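Local coordinates for protein putative mandelate racemase/muconate lactonizing enzyme (Bordetella bronchiseptica, PDB 3DDM) that is of unknown function but belongs to the mandelate racemase/muconate lactonizing enzyme family, with a two-domain architecture as in the enolase superfamily, at residues 36-44 and 55-66; 74-82 and 95-103. The protein carries 1 engineered substitution. All coordinates share one frame; numbering follows the deposited sequence.

Interaction 1: 36-44 and 55-66; sequences HDRPAVLVE and GEVWCNFPACGA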
ATOM      1  N   HIS A  36      10.529  19.441   1.037  1.00 71.14           N
ATOM      2  CA  HIS A  36      11.569  19.630   0.025  1.00 71.98           C
ATOM      3  C   HIS A  36      10.950  20.213  -1.243  1.00 70.28           C
ATOM      4  O   HIS A  36      11.520  21.100  -1.882  1.00 70.42           O
ATOM      5  CB  HIS A  36      12.232  18.296  -0.315  1.00 76.55           C
ATOM      6  CG  HIS A  36      12.641  17.499   0.884  1.00 82.19           C
ATOM      7  ND1 HIS A  36      11.752  17.128   1.872  1.00 84.45           N
ATOM      8  CD2 HIS A  36      13.840  16.978   1.243  1.00 83.50           C
ATOM      9  CE1 HIS A  36      12.385  16.415   2.786  1.00 85.62           C
ATOM     10  NE2 HIS A  36      13.653  16.309   2.428  1.00 85.51           N
ATOM     11  N   ASP A  37       9.786  19.690  -1.608  1.00 67.62           N
ATOM     12  CA  ASP A  37       9.054  20.146  -2.785  1.00 63.56           C
ATOM     13  C   ASP A  37       7.614  19.640  -2.721  1.00 59.79           C
ATOM     14  O   ASP A  37       7.337  18.587  -2.142  1.00 58.63           O
ATOM     15  CB  ASP A  37       9.722  19.643  -4.065  1.00 64.95           C
ATOM     16  CG  ASP A  37       9.781  18.132  -4.134  1.00 68.70           C
ATOM     17  OD1 ASP A  37      10.567  17.532  -3.367  1.00 71.33           O
ATOM     18  OD2 ASP A  37       9.031  17.542  -4.946  1.00 70.53           O
ATOM     19  N   ARG A  38       6.701  20.406  -3.309  1.00 55.96           N
ATOM     20  CA  ARG A  38       5.286  20.060  -3.335  1.00 52.14           C
ATOM     21  C   ARG A  38       5.020  19.265  -4.607  1.00 48.64           C
ATOM     22  O   ARG A  38       5.216  19.767  -5.709  1.00 47.15           O
ATOM     23  CB  ARG A  38       4.447  21.336  -3.323  1.00 53.78           C
ATOM     24  CG  ARG A  38       4.867  22.327  -2.238  1.00 58.52           C
ATOM     25  CD  ARG A  38       3.795  22.513  -1.176  1.00 62.05           C
ATOM     26  NE  ARG A  38       3.470  21.262  -0.503  1.00 63.99           N
ATOM     27  CZ  ARG A  38       2.310  21.020   0.100  1.00 66.46           C
ATOM     28  NH1 ARG A  38       1.357  21.942   0.117  1.00 65.29           N
ATOM     29  NH2 ARG A  38       2.102  19.847   0.684  1.00 70.28           N
ATOM     30  N   PRO A  39       4.579  18.005  -4.469  1.00 45.86           N
ATOM     31  CA  PRO A  39       4.296  17.146  -5.621  1.00 43.91           C
ATOM     32  C   PRO A  39       2.844  17.212  -6.065  1.00 41.37           C
ATOM     33  O   PRO A  39       1.995  17.728  -5.356  1.00 41.85           O
ATOM     34  CB  PRO A  39       4.662  15.769  -5.100  1.00 43.46           C
ATOM     35  CG  PRO A  39       4.123  15.831  -3.707  1.00 44.74           C
ATOM     36  CD  PRO A  39       4.523  17.226  -3.218  1.00 45.01           C
ATOM     37  N   ALA A  40       2.565  16.679  -7.245  1.00 40.21           N
ATOM     38  CA  ALA A  40       1.207  16.659  -7.770  1.00 39.02           C
ATOM     39  C   ALA A  40       1.089  15.709  -8.964  1.00 39.02           C
ATOM     40  O   ALA A  40       2.037  15.532  -9.730  1.00 38.69           O
ATOM     41  CB  ALA A  40       0.788  18.054  -8.177  1.00 34.87           C
ATOM     42  N   VAL A  41      -0.070  15.074  -9.101  1.00 39.23           N
ATOM     43  CA  VAL A  41      -0.310  14.179 -10.227  1.00 38.51           C
ATOM     44  C   VAL A  41      -1.681  14.523 -10.782  1.00 39.51           C
ATOM     45  O   VAL A  41      -2.702  14.284 -10.138  1.00 38.77           O
ATOM     46  CB  VAL A  41      -0.296  12.689  -9.818  1.00 37.44           C
ATOM     47  CG1 VAL A  41      -0.610  11.823 -11.023  1.00 36.80           C
ATOM     48  CG2 VAL A  41       1.058  12.310  -9.273  1.00 37.08           C
ATOM     49  N   LEU A  42      -1.695  15.117 -11.968  1.00 40.86           N
ATOM     50  CA  LEU A  42      -2.946  15.490 -12.615  1.00 42.14           C
ATOM     51  C   LEU A  42      -3.250  14.450 -13.686  1.00 43.36           C
ATOM     52  O   LEU A  42      -2.348  13.965 -14.374  1.00 45.16           O
ATOM     53  CB  LEU A  42      -2.828  16.887 -13.238  1.00 40.70           C
ATOM     54  CG  LEU A  42      -2.402  18.035 -12.302  1.00 42.14           C
ATOM     55  CD1 LEU A  42      -2.383  19.355 -13.078  1.00 40.27           C
ATOM     56  CD2 LEU A  42      -3.351  18.131 -11.112  1.00 40.03           C
ATOM     57  N   VAL A  43      -4.515  14.080 -13.814  1.00 44.90           N
ATOM     58  CA  VAL A  43      -4.887  13.095 -14.822  1.00 45.37           C
ATOM     59  C   VAL A  43      -5.929  13.660 -15.761  1.00 44.80           C
ATOM     60  O   VAL A  43      -6.800  14.436 -15.346  1.00 43.16           O
ATOM     61  CB  VAL A  43      -5.423  11.797 -14.179  1.00 44.41           C
ATOM     62  CG1 VAL A  43      -4.272  11.023 -13.553  1.00 45.86           C
ATOM     63  CG2 VAL A  43      -6.460  12.130 -13.119  1.00 44.87           C
ATOM     64  N   GLU A  44      -5.813  13.296 -17.035  1.00 44.88           N
ATOM     65  CA  GLU A  44      -6.759  13.755 -18.040  1.00 45.90           C
ATOM     66  C   GLU A  44      -7.278  12.568 -18.816  1.00 45.77           C
ATOM     67  O   GLU A  44      -6.506  11.819 -19.397  1.00 46.05           O
ATOM     68  CB  GLU A  44      -6.107  14.748 -19.006  1.00 46.74           C
ATOM     69  CG  GLU A  44      -4.931  14.198 -19.793  1.00 47.36           C
ATOM     70  CD  GLU A  44      -4.479  15.141 -20.904  1.00 48.48           C
ATOM     71  OE1 GLU A  44      -5.326  15.573 -21.711  1.00 47.14           O
ATOM     72  OE2 GLU A  44      -3.271  15.442 -20.981  1.00 50.47           O
ATOM     73  N   GLY A  55      -8.597  15.466 -13.497  1.00 41.87           N
ATOM     74  CA  GLY A  55      -8.658  15.033 -12.114  1.00 41.14           C
ATOM     75  C   GLY A  55      -7.296  15.108 -11.440  1.00 40.89           C
ATOM     76  O   GLY A  55      -6.289  15.438 -12.076  1.00 39.24           O
ATOM     77  N   GLU A  56      -7.266  14.798 -10.147  1.00 40.51           N
ATOM     78  CA  GLU A  56      -6.023  14.815  -9.381  1.00 40.58           C
ATOM     79  C   GLU A  56      -5.919  13.550  -8.534  1.00 39.72           C
ATOM     80  O   GLU A  56      -6.914  13.061  -8.010  1.00 40.63           O
ATOM     81  CB  GLU A  56      -5.962  16.048  -8.464  1.00 40.57           C
ATOM     82  CG  GLU A  56      -4.575  16.273  -7.874  1.00 45.46           C
ATOM     83  CD  GLU A  56      -4.402  17.624  -7.175  1.00 48.13           C
ATOM     84  OE1 GLU A  56      -4.902  18.647  -7.693  1.00 48.26           O
ATOM     85  OE2 GLU A  56      -3.741  17.662  -6.112  1.00 50.13           O
ATOM     86  N   VAL A  57      -4.718  13.005  -8.417  1.00 39.08           N
ATOM     87  CA  VAL A  57      -4.525  11.818  -7.602  1.00 38.59           C
ATOM     88  C   VAL A  57      -3.712  12.220  -6.383  1.00 38.96           C
ATOM     89  O   VAL A  57      -2.586  12.694  -6.515  1.00 38.65           O
ATOM     90  CB  VAL A  57      -3.767  10.708  -8.355  1.00 37.86           C
ATOM     91  CG1 VAL A  57      -3.542   9.521  -7.428  1.00 36.84           C
ATOM     92  CG2 VAL A  57      -4.550  10.280  -9.583  1.00 37.07           C
ATOM     93  N   TRP A  58      -4.295  12.046  -5.200  1.00 39.25           N
ATOM     94  CA  TRP A  58      -3.624  12.379  -3.951  1.00 38.83           C
ATOM     95  C   TRP A  58      -2.215  11.794  -3.962  1.00 40.84           C
ATOM     96  O   TRP A  58      -2.008  10.641  -4.381  1.00 41.42           O
ATOM     97  CB  TRP A  58      -4.395  11.794  -2.772  1.00 37.65           C
ATOM     98  CG  TRP A  58      -3.810  12.161  -1.442  1.00 38.31           C
ATOM     99  CD1 TRP A  58      -4.060  13.298  -0.720  1.00 38.58           C
ATOM    100  CD2 TRP A  58      -2.843  11.414  -0.692  1.00 36.73           C
ATOM    101  NE1 TRP A  58      -3.307  13.305   0.429  1.00 38.72           N
ATOM    102  CE2 TRP A  58      -2.551  12.162   0.474  1.00 37.55           C
ATOM    103  CE3 TRP A  58      -2.191  10.189  -0.893  1.00 34.65           C
ATOM    104  CZ2 TRP A  58      -1.636  11.721   1.439  1.00 35.50           C
ATOM    105  CZ3 TRP A  58      -1.281   9.754   0.061  1.00 34.50           C
ATOM    106  CH2 TRP A  58      -1.013  10.518   1.215  1.00 34.84           C
ATOM    107  N   CYS A  59      -1.239  12.571  -3.501  1.00 40.57           N
ATOM    108  CA  CYS A  59       0.122  12.058  -3.483  1.00 42.18           C
ATOM    109  C   CYS A  59       1.057  12.816  -2.557  1.00 42.92           C
ATOM    110  O   CYS A  59       2.255  12.902  -2.822  1.00 45.28           O
ATOM    111  CB  CYS A  59       0.703  12.062  -4.903  1.00 40.43           C
ATOM    112  SG  CYS A  59       1.142  13.706  -5.530  1.00 43.99           S
ATOM    113  N   ASN A  60       0.539  13.360  -1.467  1.00 44.35           N
ATOM    114  CA  ASN A  60       1.421  14.105  -0.575  1.00 46.89           C
ATOM    115  C   ASN A  60       2.500  13.233   0.046  1.00 46.23           C
ATOM    116  O   ASN A  60       3.653  13.635   0.105  1.00 46.54           O
ATOM    117  CB  ASN A  60       0.620  14.821   0.514  1.00 49.13           C
ATOM    118  CG  ASN A  60      -0.100  16.047  -0.016  1.00 52.05           C
ATOM    119  OD1 ASN A  60       0.510  16.912  -0.648  1.00 52.35           O
ATOM    120  ND2 ASN A  60      -1.402  16.128   0.238  1.00 54.23           N
ATOM    121  N   PHE A  61       2.130  12.039   0.495  1.00 46.68           N
ATOM    122  CA  PHE A  61       3.094  11.128   1.095  1.00 47.91           C
ATOM    123  C   PHE A  61       3.041   9.755   0.429  1.00 48.53           C
ATOM    124  O   PHE A  61       1.992   9.333  -0.059  1.00 49.30           O
ATOM    125  CB  PHE A  61       2.832  10.966   2.599  1.00 48.80           C
ATOM    126  CG  PHE A  61       2.744  12.260   3.350  1.00 49.86           C
ATOM    127  CD1 PHE A  61       1.504  12.829   3.642  1.00 50.34           C
ATOM    128  CD2 PHE A  61       3.900  12.921   3.762  1.00 50.38           C
ATOM    129  CE1 PHE A  61       1.413  14.043   4.338  1.00 50.10           C
ATOM    130  CE2 PHE A  61       3.824  14.136   4.460  1.00 51.56           C
ATOM    131  CZ  PHE A  61       2.576  14.698   4.747  1.00 50.63           C
ATOM    132  N   PRO A  62       4.191   9.061   0.357  1.00 49.09           N
ATOM    133  CA  PRO A  62       5.478   9.548   0.868  1.00 49.26           C
ATOM    134  C   PRO A  62       5.962  10.618  -0.110  1.00 49.58           C
ATOM    135  O   PRO A  62       5.351  10.797  -1.159  1.00 49.22           O
ATOM    136  CB  PRO A  62       6.350   8.293   0.850  1.00 47.95           C
ATOM    137  CG  PRO A  62       5.823   7.554  -0.345  1.00 49.61           C
ATOM    138  CD  PRO A  62       4.322   7.688  -0.166  1.00 49.05           C
ATOM    139  N   ALA A  63       7.040  11.324   0.217  1.00 49.80           N
ATOM    140  CA  ALA A  63       7.538  12.363  -0.684  1.00 48.78           C
ATOM    141  C   ALA A  63       7.842  11.827  -2.087  1.00 48.98           C
ATOM    142  O   ALA A  63       7.680  12.544  -3.073  1.00 49.26           O
ATOM    143  CB  ALA A  63       8.773  13.014  -0.100  1.00 47.85           C
ATOM    144  N   CYS A  64       8.250  10.564  -2.185  1.00 47.13           N
ATOM    145  CA  CYS A  64       8.584   9.964  -3.483  1.00 46.53           C
ATOM    146  C   CYS A  64       7.440   9.236  -4.202  1.00 45.36           C
ATOM    147  O   CYS A  64       7.625   8.720  -5.309  1.00 47.33           O
ATOM    148  CB  CYS A  64       9.716   8.965  -3.293  1.00 45.23           C
ATOM    149  SG  CYS A  64       9.161   7.537  -2.343  1.00 48.85           S
ATOM    150  N   GLY A  65       6.265   9.191  -3.584  1.00 43.22           N
ATOM    151  CA  GLY A  65       5.145   8.471  -4.170  1.00 40.54           C
ATOM    152  C   GLY A  65       4.426   8.935  -5.423  1.00 39.25           C
ATOM    153  O   GLY A  65       3.663   8.158  -5.981  1.00 40.57           O
ATOM    154  N   ALA A  66       4.659  10.163  -5.885  1.00 39.73           N
ATOM    155  CA  ALA A  66       3.954  10.696  -7.063  1.00 38.37           C
ATOM    156  C   ALA A  66       4.158   9.957  -8.387  1.00 38.27           C
ATOM    157  O   ALA A  66       3.200   9.696  -9.108  1.00 38.06           O
ATOM    158  CB  ALA A  66       4.284  12.176  -7.243  1.00 36.91           C
TER

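Interaction 2: 74-82 and 95-103; sequences ETVLAPLLT and HLEARTAVL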
ATOM      1  N   GLU A  74      -1.359   5.026 -15.749  1.00 45.72           N
ATOM      2  CA  GLU A  74      -1.078   4.720 -17.146  1.00 47.59           C
ATOM      3  C   GLU A  74      -0.844   3.236 -17.463  1.00 48.06           C
ATOM      4  O   GLU A  74      -1.238   2.767 -18.525  1.00 49.15           O
ATOM      5  CB  GLU A  74       0.111   5.561 -17.640  1.00 47.77           C
ATOM      6  CG  GLU A  74      -0.138   7.073 -17.570  1.00 52.06           C
ATOM      7  CD  GLU A  74       1.004   7.921 -18.147  1.00 54.81           C
ATOM      8  OE1 GLU A  74       2.181   7.673 -17.791  1.00 57.34           O
ATOM      9  OE2 GLU A  74       0.722   8.848 -18.945  1.00 52.43           O
ATOM     10  N   THR A  75      -0.231   2.484 -16.553  1.00 48.29           N
ATOM     11  CA  THR A  75       0.035   1.069 -16.826  1.00 48.36           C
ATOM     12  C   THR A  75      -1.000   0.063 -16.318  1.00 47.29           C
ATOM     13  O   THR A  75      -1.059  -1.055 -16.817  1.00 47.45           O
ATOM     14  CB  THR A  75       1.413   0.626 -16.268  1.00 49.43           C
ATOM     15  OG1 THR A  75       1.368   0.602 -14.838  1.00 51.99           O
ATOM     16  CG2 THR A  75       2.507   1.587 -16.709  1.00 50.80           C
ATOM     17  N   VAL A  76      -1.819   0.443 -15.345  1.00 46.23           N
ATOM     18  CA  VAL A  76      -2.800  -0.491 -14.805  1.00 44.34           C
ATOM     19  C   VAL A  76      -4.262  -0.093 -14.971  1.00 46.42           C
ATOM     20  O   VAL A  76      -5.083  -0.893 -15.421  1.00 47.23           O
ATOM     21  CB  VAL A  76      -2.521  -0.749 -13.313  1.00 42.97           C
ATOM     22  CG1 VAL A  76      -3.699  -1.458 -12.656  1.00 38.73           C
ATOM     23  CG2 VAL A  76      -1.253  -1.567 -13.177  1.00 39.80           C
ATOM     24  N   LEU A  77      -4.595   1.138 -14.605  1.00 46.59           N
ATOM     25  CA  LEU A  77      -5.972   1.596 -14.707  1.00 46.29           C
ATOM     26  C   LEU A  77      -6.375   2.031 -16.111  1.00 46.29           C
ATOM     27  O   LEU A  77      -7.512   1.821 -16.513  1.00 47.25           O
ATOM     28  CB  LEU A  77      -6.200   2.751 -13.737  1.00 46.78           C
ATOM     29  CG  LEU A  77      -5.840   2.483 -12.279  1.00 47.50           C
ATOM     30  CD1 LEU A  77      -5.785   3.803 -11.546  1.00 49.25           C
ATOM     31  CD2 LEU A  77      -6.845   1.542 -11.646  1.00 46.53           C
ATOM     32  N   ALA A  78      -5.453   2.642 -16.854  1.00 46.75           N
ATOM     33  CA  ALA A  78      -5.760   3.115 -18.208  1.00 45.90           C
ATOM     34  C   ALA A  78      -6.304   2.001 -19.104  1.00 46.12           C
ATOM     35  O   ALA A  78      -7.367   2.153 -19.708  1.00 44.24           O
ATOM     36  CB  ALA A  78      -4.523   3.757 -18.839  1.00 43.02           C
ATOM     37  N   PRO A  79      -5.582   0.865 -19.199  1.00 47.36           N
ATOM     38  CA  PRO A  79      -6.005  -0.274 -20.025  1.00 47.66           C
ATOM     39  C   PRO A  79      -7.398  -0.773 -19.654  1.00 48.61           C
ATOM     40  O   PRO A  79      -8.220  -1.052 -20.530  1.00 50.00           O
ATOM     41  CB  PRO A  79      -4.937  -1.318 -19.750  1.00 47.32           C
ATOM     42  CG  PRO A  79      -3.712  -0.482 -19.486  1.00 48.89           C
ATOM     43  CD  PRO A  79      -4.258   0.610 -18.601  1.00 47.82           C
ATOM     44  N   LEU A  80      -7.668  -0.898 -18.360  1.00 47.69           N
ATOM     45  CA  LEU A  80      -8.987  -1.346 -17.933  1.00 48.72           C
ATOM     46  C   LEU A  80     -10.021  -0.355 -18.464  1.00 49.93           C
ATOM     47  O   LEU A  80     -11.008  -0.722 -19.106  1.00 51.58           O
ATOM     48  CB  LEU A  80      -9.070  -1.391 -16.406  1.00 47.54           C
ATOM     49  CG  LEU A  80      -8.299  -2.489 -15.680  1.00 45.84           C
ATOM     50  CD1 LEU A  80      -8.469  -2.311 -14.189  1.00 43.31           C
ATOM     51  CD2 LEU A  80      -8.815  -3.851 -16.110  1.00 44.65           C
ATOM     52  N   LEU A  81      -9.763   0.915 -18.195  1.00 50.63           N
ATOM     53  CA  LEU A  81     -10.636   2.007 -18.592  1.00 51.02           C
ATOM     54  C   LEU A  81     -10.907   2.125 -20.102  1.00 50.37           C
ATOM     55  O   LEU A  81     -12.049   2.341 -20.514  1.00 50.04           O
ATOM     56  CB  LEU A  81     -10.035   3.310 -18.063  1.00 51.16           C
ATOM     57  CG  LEU A  81     -10.937   4.384 -17.470  1.00 51.73           C
ATOM     58  CD1 LEU A  81     -11.878   3.784 -16.420  1.00 50.05           C
ATOM     59  CD2 LEU A  81     -10.040   5.473 -16.866  1.00 51.85           C
ATOM     60  N   THR A  82      -9.873   1.979 -20.924  1.00 49.75           N
ATOM     61  CA  THR A  82     -10.040   2.115 -22.369  1.00 50.70           C
ATOM     62  C   THR A  82     -10.352   0.832 -23.153  1.00 52.40           C
ATOM     63  O   THR A  82     -10.024   0.736 -24.330  1.00 53.79           O
ATOM     64  CB  THR A  82      -8.792   2.771 -23.007  1.00 48.87           C
ATOM     65  OG1 THR A  82      -7.669   1.885 -22.906  1.00 46.83           O
ATOM     66  CG2 THR A  82      -8.468   4.074 -22.310  1.00 47.38           C
ATOM     67  N   HIS A  95     -15.960  -0.762 -11.609  1.00 39.66           N
ATOM     68  CA  HIS A  95     -15.242  -1.716 -12.431  1.00 40.92           C
ATOM     69  C   HIS A  95     -13.771  -1.714 -12.044  1.00 43.03           C
ATOM     70  O   HIS A  95     -13.165  -2.775 -11.891  1.00 43.61           O
ATOM     71  CB  HIS A  95     -15.404  -1.379 -13.916  1.00 39.95           C
ATOM     72  CG  HIS A  95     -14.715  -2.341 -14.834  1.00 41.58           C
ATOM     73  ND1 HIS A  95     -13.650  -1.978 -15.632  1.00 42.48           N
ATOM     74  CD2 HIS A  95     -14.937  -3.654 -15.078  1.00 41.46           C
ATOM     75  CE1 HIS A  95     -13.245  -3.026 -16.330  1.00 41.46           C
ATOM     76  NE2 HIS A  95     -14.009  -4.056 -16.010  1.00 41.13           N
ATOM     77  N   LEU A  96     -13.208  -0.519 -11.860  1.00 44.60           N
ATOM     78  CA  LEU A  96     -11.800  -0.382 -11.511  1.00 45.02           C
ATOM     79  C   LEU A  96     -11.454  -0.967 -10.161  1.00 45.78           C
ATOM     80  O   LEU A  96     -10.380  -1.553 -10.000  1.00 46.48           O
ATOM     81  CB  LEU A  96     -11.366   1.084 -11.574  1.00 45.26           C
ATOM     82  CG  LEU A  96     -11.315   1.671 -12.984  1.00 43.49           C
ATOM     83  CD1 LEU A  96     -10.654   3.028 -12.930  1.00 41.42           C
ATOM     84  CD2 LEU A  96     -10.543   0.738 -13.911  1.00 43.00           C
ATOM     85  N   GLU A  97     -12.349  -0.810  -9.188  1.00 46.08           N
ATOM     86  CA  GLU A  97     -12.098  -1.378  -7.867  1.00 46.76           C
ATOM     87  C   GLU A  97     -12.080  -2.902  -7.971  1.00 47.06           C
ATOM     88  O   GLU A  97     -11.114  -3.553  -7.561  1.00 49.45           O
ATOM     89  CB  GLU A  97     -13.167  -0.949  -6.854  1.00 44.74           C
ATOM     90  CG  GLU A  97     -13.052   0.492  -6.389  1.00 47.86           C
ATOM     91  CD  GLU A  97     -13.768   0.747  -5.060  1.00 51.98           C
ATOM     92  OE1 GLU A  97     -14.998   0.510  -4.978  1.00 53.38           O
ATOM     93  OE2 GLU A  97     -13.100   1.191  -4.090  1.00 53.80           O
ATOM     94  N   ALA A  98     -13.141  -3.460  -8.546  1.00 46.40           N
ATOM     95  CA  ALA A  98     -13.269  -4.906  -8.700  1.00 45.84           C
ATOM     96  C   ALA A  98     -12.127  -5.541  -9.486  1.00 44.90           C
ATOM     97  O   ALA A  98     -11.638  -6.613  -9.123  1.00 45.64           O
ATOM     98  CB  ALA A  98     -14.602  -5.242  -9.367  1.00 43.97           C
ATOM     99  N   ARG A  99     -11.708  -4.882 -10.558  1.00 42.94           N
ATOM    100  CA  ARG A  99     -10.642  -5.411 -11.392  1.00 42.64           C
ATOM    101  C   ARG A  99      -9.236  -5.199 -10.831  1.00 42.17           C
ATOM    102  O   ARG A  99      -8.260  -5.598 -11.465  1.00 42.31           O
ATOM    103  CB  ARG A  99     -10.736  -4.812 -12.804  1.00 44.31           C
ATOM    104  CG  ARG A  99     -11.997  -5.209 -13.579  1.00 48.37           C
ATOM    105  CD  ARG A  99     -11.976  -6.684 -13.953  1.00 50.75           C
ATOM    106  NE  ARG A  99     -10.855  -6.967 -14.848  1.00 54.94           N
ATOM    107  CZ  ARG A  99     -10.937  -6.989 -16.177  1.00 56.82           C
ATOM    108  NH1 ARG A  99     -12.109  -6.755 -16.772  1.00 56.54           N
ATOM    109  NH2 ARG A  99      -9.842  -7.221 -16.913  1.00 52.99           N
ATOM    110  N   THR A 100      -9.118  -4.571  -9.660  1.00 39.54           N
ATOM    111  CA  THR A 100      -7.792  -4.361  -9.068  1.00 37.94           C
ATOM    112  C   THR A 100      -7.757  -4.848  -7.632  1.00 37.37           C
ATOM    113  O   THR A 100      -6.732  -4.734  -6.957  1.00 35.66           O
ATOM    114  CB  THR A 100      -7.352  -2.862  -9.068  1.00 37.13           C
ATOM    115  OG1 THR A 100      -8.235  -2.081  -8.247  1.00 34.18           O
ATOM    116  CG2 THR A 100      -7.338  -2.321 -10.474  1.00 37.47           C
ATOM    117  N   ALA A 101      -8.881  -5.387  -7.170  1.00 36.88           N
ATOM    118  CA  ALA A 101      -8.982  -5.876  -5.800  1.00 36.80           C
ATOM    119  C   ALA A 101      -7.899  -6.901  -5.473  1.00 35.79           C
ATOM    120  O   ALA A 101      -7.264  -6.830  -4.424  1.00 36.14           O
ATOM    121  CB  ALA A 101     -10.355  -6.472  -5.565  1.00 33.89           C
ATOM    122  N   VAL A 102      -7.683  -7.843  -6.379  1.00 36.50           N
ATOM    123  CA  VAL A 102      -6.676  -8.872  -6.169  1.00 36.86           C
ATOM    124  C   VAL A 102      -5.261  -8.332  -6.267  1.00 37.09           C
ATOM    125  O   VAL A 102      -4.373  -8.773  -5.542  1.00 39.86           O
ATOM    126  CB  VAL A 102      -6.852 -10.020  -7.172  1.00 36.65           C
ATOM    127  CG1 VAL A 102      -5.562 -10.815  -7.301  1.00 37.52           C
ATOM    128  CG2 VAL A 102      -7.990 -10.919  -6.705  1.00 36.38           C
ATOM    129  N   LEU A 103      -5.045  -7.384  -7.165  1.00 36.29           N
ATOM    130  CA  LEU A 103      -3.726  -6.791  -7.320  1.00 35.46           C
ATOM    131  C   LEU A 103      -3.377  -5.999  -6.049  1.00 37.57           C
ATOM    132  O   LEU A 103      -2.205  -5.886  -5.673  1.00 38.72           O
ATOM    133  CB  LEU A 103      -3.717  -5.873  -8.542  1.00 33.91           C
ATOM    134  CG  LEU A 103      -2.447  -5.053  -8.741  1.00 35.61           C
ATOM    135  CD1 LEU A 103      -1.284  -5.994  -9.068  1.00 33.14           C
ATOM    136  CD2 LEU A 103      -2.668  -4.023  -9.838  1.00 31.51           C
TER

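Interaction 1: 36-44 and 55-66
V43 and G55 form an antiparallel hydrogen-bonded pair, with V43 N to G55 O and G55 N to V43 O both 2.8 Å, and from here a short hairpin pairing passes into side-chain packing. One step on, L42 and E56 are the non-hydrogen-bonded pair, and V57 N gives a nearly straight bond to V41 O (2.9 Å, 167° at the hydrogen). Beyond it the 55-66 chain leaves the sheet, and side chains take over. CG2 of V41, anti to its own carbonyl carbon, meets A66 CB at 3.8 Å and C59 SG at 4.0 Å, while P39 CG packs on C59 SG at 4.1 Å.

E56 runs out extended and crosses L42 at a slant. Its CB lies near V41 O, CG lies closest to V41 O (3.5 Å) and also reaches L42 CD2, CD follows the same methyl, and OE1 ends 3.8 Å from it. The buried carboxylate is satisfied elsewhere: OE1 accepts from G315 N, and OE2 bonds to A312 N and Y309 OH, tying the hairpin to the barrel domain. N60 OD1 stands obliquely to the R38 guanidinium without bonding to it; R38 NH1 instead reaches that domain through a salt bridge to D338.

Strand 37-46 is the middle of a three-stranded antiparallel meander, flanked by 14-23 and 52-56; helix 65-81 packs on V41 and V43, and helix 313-325 meets L42 and E56.

Interaction 2: 74-82 and 95-103
L80 points toward the 95-103 segment and divides its contacts among three atoms. Its CB touches L96 CD2 at 3.6 Å, the two leucines sliding past each other in opposite directions. L80 CD1 lies 3.6 Å from R99 CB and 3.9 Å from T100 CG2. L80 CD2 sits over one face of the R99 guanidinium, toward its rim, 3.6 Å from R99 NH2. On one flank L81 CD1 meets L96 CD1 at 3.8 Å, the side chains at about a right angle; on the other, V76 CG1 and L103 CD2 meet tip to tip at 3.9 Å. L77 adds a looser touch, CD2 against the T100 methyl.

This is helix-to-helix packing in the N-terminal domain of the enolase-type fold, where helices follow a three-stranded meander. Helix 65-81 lies against the junction of helices 89-98 and 101-107, and T100 stands at that junction.

Behind the first shell, T100 OG1 donates to L96 O (2.8 Å), with the donor tilted 19° from the carbonyl plane. With OG1 between the backbone N and the carbonyl carbon (chi1 64°), the methyl is left to face L77 and L80. The bent R99 chain is backed by H95, whose ring has R99 CG over one face. Across the contact, helix 65-81 is kinked at P79, and T82 closes its end with both OG1 and N bonded to A78 O. Farther out, L77 rests on A116, I117 and L120 of helix 110-131, L81 on L120 and on V15 of strand 14-23, and L103 meets F61 of the second subunit.

Overall arrangement
Helix 65-81 serves both contacts: its first two residues belong to interaction 1, its last turns to interaction 2. The two do not touch; their nearest atoms are about 7 Å apart and their centres about 19 Å. Interaction 1 is the more buried, lies nearer the chain centre and combines backbone hydrogen bonding with polar side chains whose main partners are in the barrel domain. Interaction 2 lies farther out, is only partly buried and relies on leucine, valine and methyl packing between helices. They meet across the dimer, where T75 and L103 of interaction 2 pack on C64 and F61 of the second subunit, residues of that subunit's own segment 55-66.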